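Local atomic coordinates of beta-N-acetylglucosaminidase-like protein Glycoside hydrolase family 20 (Flavobacterium johnsoniae, PDB entry 6YHH), a protein that probably removes terminal N-acetylhexosamine units from chitin-derived oligosaccharides, as a family 20 beta-N-acetylglucosaminidase (chitobiase) of bacterial chitin metabolism. Residues 35-40 with 66-71; 43-48 with 76-81. All coordinates share one frame; numbering follows the deposited sequence.

Contact 1: 35-40 with 66-71; sequences GNPDSR and TKLNEF
L68 turns the two methyls of its fork on the end of strand 31-35 and the loop after it: CD1 meets G35, CD2 meets P37. CD1 lies 3.5 Å from the carbonyl O of G35, a plain packing contact, while CD2 sits 3.7 Å from CG of P37 and nearly as close to CD. The two side chains pass alongside, pointing opposite ways, with the methyl against the CG–CD part of the ring. CG of L68 stands anti to its own carbonyl carbon (chi1 -54°), which sends the fork toward the 35-40 loop. A water forms the polar link: it accepts from G35 N at 3.0 Å and from N69 ND2 at 2.8 Å.

Each loop also has its own carboxylate brace. E70 OE2 takes T66 N at 2.9 Å and K67 N at 3.0 Å from the same face of its plane, closing the turn that presents L68. D38 OD2 accepts from R40 N at 2.9 Å, a capping bond ahead of the turn that leads into the following helix, and also lies over one face of the R40 guanidinium. R40 in turn reaches D110 and D221. These loops flank helix 40-56, which connects parallel strands 31-35 and 76-80 in domain 2. Small, largely exposed and bridged by water, the contact joins them mainly through one leucine, with each loop also braced by internal carboxylate bonds.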
loop_
_atom_site.group_PDB
_atom_site.type_symbol
_atom_site.label_atom_id
_atom_site.label_comp_id
_atom_site.label_asym_id
_atom_site.label_seq_id
_atom_site.Cartn_x
_atom_site.Cartn_y
_atom_site.Cartn_z
ATOM N N GLY A 35 -11.453 20.933 27.917
ATOM C CA GLY A 35 -12.851 20.670 27.930
ATOM C C GLY A 35 -13.184 19.257 28.291
ATOM O O GLY A 35 -12.599 18.630 29.224
ATOM N N ASN A 36 -14.172 18.718 27.606
ATOM C CA ASN A 36 -14.651 17.360 27.924
ATOM C C ASN A 36 -14.936 16.598 26.618
ATOM O O ASN A 36 -16.014 16.137 26.384
ATOM C CB ASN A 36 -15.886 17.343 28.833
ATOM C CG ASN A 36 -16.312 15.956 29.241
ATOM O OD1 ASN A 36 -15.510 15.069 29.387
ATOM N ND2 ASN A 36 -17.618 15.751 29.372
ATOM N N PRO A 37 -13.886 16.450 25.814
ATOM C CA PRO A 37 -14.044 15.548 24.611
ATOM C C PRO A 37 -14.088 14.063 24.929
ATOM O O PRO A 37 -13.604 13.609 25.998
ATOM C CB PRO A 37 -12.740 15.783 23.873
ATOM C CG PRO A 37 -11.747 16.066 24.969
ATOM C CD PRO A 37 -12.505 16.923 25.986
ATOM N N ASP A 38 -14.616 13.298 23.984
ATOM C CA ASP A 38 -14.442 11.869 23.963
ATOM C C ASP A 38 -12.985 11.581 23.735
ATOM O O ASP A 38 -12.298 12.373 23.086
ATOM C CB ASP A 38 -15.335 11.198 22.864
ATOM C CG ASP A 38 -15.212 9.727 22.847
ATOM O OD1 ASP A 38 -15.987 9.012 23.556
ATOM O OD2 ASP A 38 -14.291 9.199 22.112
ATOM N N SER A 39 -12.482 10.451 24.257
ATOM C CA SER A 39 -11.066 10.093 24.089
ATOM C C SER A 39 -10.584 9.916 22.651
ATOM O O SER A 39 -9.383 9.957 22.388
ATOM C CB SER A 39 -10.749 8.804 24.867
ATOM O OG SER A 39 -11.556 7.718 24.442
ATOM N N ARG A 40 -11.490 9.799 21.683
ATOM C CA ARG A 40 -11.053 9.753 20.263
ATOM C C ARG A 40 -10.321 10.987 19.840
ATOM O O ARG A 40 -9.558 11.006 18.869
ATOM C CB ARG A 40 -12.262 9.524 19.353
ATOM C CG ARG A 40 -13.245 10.692 19.214
ATOM C CD ARG A 40 -14.397 10.469 18.208
ATOM N NE ARG A 40 -15.212 9.296 18.560
ATOM C CZ ARG A 40 -16.228 9.281 19.404
ATOM N NH1 ARG A 40 -16.624 10.440 19.969
ATOM N NH2 ARG A 40 -16.803 8.148 19.725
ATOM N N THR A 66 -1.976 12.366 24.717
ATOM C CA THR A 66 -2.769 11.381 25.436
ATOM C C THR A 66 -3.733 11.883 26.540
ATOM O O THR A 66 -4.609 11.096 26.963
ATOM C CB THR A 66 -1.869 10.322 26.109
ATOM O OG1 THR A 66 -0.938 10.963 26.957
ATOM C CG2 THR A 66 -1.099 9.547 25.038
ATOM N N LYS A 67 -3.543 13.129 26.972
ATOM C CA LYS A 67 -4.346 13.744 28.080
ATOM C C LYS A 67 -4.702 15.182 27.764
ATOM O O LYS A 67 -4.099 15.849 26.934
ATOM C CB LYS A 67 -3.502 13.746 29.367
ATOM C CG LYS A 67 -3.050 12.374 29.938
ATOM C CD LYS A 67 -2.053 12.528 31.116
ATOM N N LEU A 68 -5.694 15.660 28.504
ATOM C CA LEU A 68 -6.039 17.050 28.500
ATOM C C LEU A 68 -4.977 17.893 29.170
ATOM O O LEU A 68 -4.308 17.454 30.118
ATOM C CB LEU A 68 -7.395 17.271 29.188
ATOM C CG LEU A 68 -8.588 16.467 28.687
ATOM C CD1 LEU A 68 -9.813 16.606 29.612
ATOM C CD2 LEU A 68 -8.973 16.831 27.279
ATOM N N ASN A 69 -4.913 19.102 28.715
ATOM C CA ASN A 69 -4.107 20.153 29.281
ATOM C C ASN A 69 -2.659 19.816 29.454
ATOM O O ASN A 69 -1.981 20.167 30.409
ATOM C CB ASN A 69 -4.758 20.675 30.562
ATOM C CG ASN A 69 -6.015 21.499 30.240
ATOM O OD1 ASN A 69 -5.980 22.603 29.555
ATOM N ND2 ASN A 69 -7.075 20.969 30.618
ATOM N N GLU A 70 -2.120 19.220 28.428
ATOM C CA GLU A 70 -0.723 18.903 28.413
ATOM C C GLU A 70 0.151 20.104 28.301
ATOM O O GLU A 70 1.269 20.036 28.836
ATOM C CB GLU A 70 -0.359 17.913 27.262
ATOM C CG GLU A 70 -0.922 16.562 27.421
ATOM C CD GLU A 70 -0.694 15.610 26.233
ATOM O OE1 GLU A 70 -0.315 16.094 25.140
ATOM O OE2 GLU A 70 -0.885 14.373 26.446
ATOM N N PHE A 71 -0.296 21.167 27.622
ATOM C CA PHE A 71 0.478 22.413 27.380
ATOM C C PHE A 71 -0.446 23.625 27.346
ATOM O O PHE A 71 -0.925 24.056 26.294
ATOM C CB PHE A 71 1.255 22.378 26.055
ATOM C CG PHE A 71 2.419 21.489 26.086
ATOM C CD1 PHE A 71 3.627 21.915 26.707
ATOM C CD2 PHE A 71 2.317 20.193 25.595
ATOM C CE1 PHE A 71 4.715 21.046 26.789
ATOM C CE2 PHE A 71 3.426 19.299 25.668
ATOM C CZ PHE A 71 4.631 19.747 26.262
HETATM O O HOH W 1 -9.853 21.479 30.391
#

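Contact 2: 43-48 with 76-81; sequences GGVTRF and LQINCT
V45 CG2 and I78 CD1 meet tip to tip at 3.5 Å, joining helix 40-56 to strand 76-80. One helical turn further on, F48, coming from the helix, meets L76, coming from the strand: CE2 of F48 lies 3.7 Å from L76 CD2, and CZ is 4.0 Å from the same methyl, which approaches the ring obliquely. Torsions set both reaches. I78 CG1 stands anti to its carbonyl carbon (chi1 -55°), and chi2 at 171° extends CD1 toward the helix. F48 has CG anti to the backbone N (chi1 161°), swinging the ring out to the strand.

The spacing comes from the backbones. V45 and F48 are three residues apart on the helix and share its strand-facing side; L76 and I78 are two apart on an extended strand and share its helix-facing side. The helical turn is held by R47 N to G43 O (2.8 Å) and F48 N to G44 O (3.0 Å). Farther out, V31 of the parallel neighbour strand 31-35 touches V45, L76 and I78, and L117, L120 and L121 of helix 110-123 pack on F48. Strand 31-35, helix 40-56 and strand 76-80 form a beta-alpha-beta crossover in the non-catalytic domain 2 of the family 20 enzyme. All four touching side chains are buried and apolar; with no polar or charged group taking part across it, the contact depends on shape fit and burial of apolar surface.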
loop_
_atom_site.group_PDB
_atom_site.type_symbol
_atom_site.label_atom_id
_atom_site.label_comp_id
_atom_site.label_asym_id
_atom_site.label_seq_id
_atom_site.Cartn_x
_atom_site.Cartn_y
_atom_site.Cartn_z
ATOM N N GLY A 43 -6.028 10.448 19.652
ATOM C CA GLY A 43 -5.375 9.889 18.449
ATOM C C GLY A 43 -5.539 10.885 17.315
ATOM O O GLY A 43 -4.615 11.018 16.465
ATOM N N GLY A 44 -6.698 11.496 17.189
ATOM C CA GLY A 44 -6.893 12.478 16.061
ATOM C C GLY A 44 -5.944 13.630 16.086
ATOM O O GLY A 44 -5.470 14.075 15.047
ATOM N N VAL A 45 -5.679 14.175 17.289
ATOM C CA VAL A 45 -4.718 15.261 17.459
ATOM C C VAL A 45 -3.298 14.781 17.197
ATOM O O VAL A 45 -2.506 15.459 16.527
ATOM C CB VAL A 45 -4.876 15.973 18.850
ATOM C CG1 VAL A 45 -3.781 17.003 19.030
ATOM C CG2 VAL A 45 -6.214 16.671 18.883
ATOM N N THR A 46 -2.989 13.591 17.654
ATOM C CA THR A 46 -1.652 13.022 17.380
ATOM C C THR A 46 -1.420 12.857 15.880
ATOM O O THR A 46 -0.374 13.267 15.348
ATOM C CB THR A 46 -1.511 11.646 18.116
ATOM O OG1 THR A 46 -1.742 11.810 19.559
ATOM C CG2 THR A 46 -0.096 11.112 17.889
ATOM N N ARG A 47 -2.428 12.290 15.182
ATOM C CA ARG A 47 -2.281 12.104 13.707
ATOM C C ARG A 47 -2.190 13.429 13.000
ATOM O O ARG A 47 -1.444 13.558 12.095
ATOM C CB ARG A 47 -3.441 11.271 13.191
ATOM C CG ARG A 47 -3.358 9.833 13.645
ATOM C CD ARG A 47 -4.439 8.922 13.108
ATOM N NE ARG A 47 -5.802 9.214 13.554
ATOM C CZ ARG A 47 -6.319 8.685 14.662
ATOM N NH1 ARG A 47 -5.594 7.832 15.405
ATOM N NH2 ARG A 47 -7.540 9.003 15.000
ATOM N N PHE A 48 -2.936 14.430 13.436
ATOM C CA PHE A 48 -2.843 15.777 12.890
ATOM C C PHE A 48 -1.382 16.292 12.923
ATOM O O PHE A 48 -0.819 16.802 11.979
ATOM C CB PHE A 48 -3.827 16.751 13.600
ATOM C CG PHE A 48 -3.460 18.194 13.412
ATOM C CD1 PHE A 48 -3.822 18.933 12.290
ATOM C CD2 PHE A 48 -2.687 18.826 14.355
ATOM C CE1 PHE A 48 -3.473 20.275 12.158
ATOM C CE2 PHE A 48 -2.279 20.144 14.187
ATOM C CZ PHE A 48 -2.654 20.888 13.110
ATOM N N LEU A 76 -1.607 26.044 19.529
ATOM C CA LEU A 76 -2.901 25.486 19.066
ATOM C C LEU A 76 -3.671 24.954 20.225
ATOM O O LEU A 76 -3.255 23.999 20.922
ATOM C CB LEU A 76 -2.722 24.370 17.964
ATOM C CG LEU A 76 -4.049 23.696 17.539
ATOM C CD1 LEU A 76 -5.065 24.594 16.846
ATOM C CD2 LEU A 76 -3.683 22.540 16.628
ATOM N N GLN A 77 -4.833 25.564 20.464
ATOM C CA GLN A 77 -5.779 25.160 21.543
ATOM C C GLN A 77 -7.014 24.606 20.928
ATOM O O GLN A 77 -7.559 25.228 20.008
ATOM C CB GLN A 77 -6.219 26.390 22.350
ATOM C CG GLN A 77 -5.091 27.036 23.082
ATOM C CD GLN A 77 -4.622 26.184 24.249
ATOM O OE1 GLN A 77 -5.420 25.456 24.896
ATOM N NE2 GLN A 77 -3.282 26.250 24.520
ATOM N N ILE A 78 -7.412 23.448 21.420
ATOM C CA ILE A 78 -8.551 22.745 20.981
ATOM C C ILE A 78 -9.460 22.536 22.200
ATOM O O ILE A 78 -9.112 21.810 23.113
ATOM C CB ILE A 78 -8.165 21.381 20.392
ATOM C CG1 ILE A 78 -7.114 21.521 19.273
ATOM C CG2 ILE A 78 -9.395 20.661 19.934
ATOM C CD1 ILE A 78 -6.590 20.180 18.878
ATOM N N ASN A 79 -10.647 23.155 22.137
ATOM C CA ASN A 79 -11.622 23.111 23.248
ATOM C C ASN A 79 -12.877 22.386 22.739
ATOM O O ASN A 79 -13.445 22.786 21.704
ATOM C CB ASN A 79 -12.057 24.490 23.669
ATOM C CG ASN A 79 -10.911 25.427 23.997
ATOM O OD1 ASN A 79 -10.768 26.531 23.406
ATOM N ND2 ASN A 79 -10.088 25.018 24.949
ATOM N N CYS A 80 -13.272 21.331 23.421
ATOM C CA CYS A 80 -14.458 20.583 23.147
ATOM C C CYS A 80 -15.432 20.603 24.325
ATOM O O CYS A 80 -15.021 20.208 25.434
ATOM C CB CYS A 80 -14.198 19.123 22.862
ATOM S SG CYS A 80 -13.043 18.896 21.457
ATOM N N THR A 81 -16.704 20.904 24.089
ATOM C CA THR A 81 -17.634 21.086 25.224
ATOM C C THR A 81 -18.030 19.769 25.821
ATOM O O THR A 81 -18.029 19.626 27.064
ATOM C CB THR A 81 -18.849 21.952 24.812
ATOM O OG1 THR A 81 -18.372 23.205 24.298
ATOM C CG2 THR A 81 -19.784 22.181 26.025
#

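Both contacts belong to the same beta-alpha-beta unit of domain 2, away from the predicted catalytic acid, E317. Contact 2 lies in its buried interior, where helix 40-56 meets strand 76-80 through apolar side chains alone. Contact 1 lies at the surface and pairs the loops before and after that helix, adding a water bridge to a small apolar patch. The two adjoin, their centres about 8 Å apart: N36 N probably bonds C80 O at 2.8 Å, and P37 CB packs on C80 CB at 3.8 Å. P37 thus touches L68 in contact 1 as well as C80 of the contact 2 strand, linking exposed loop to hydrophobic interior.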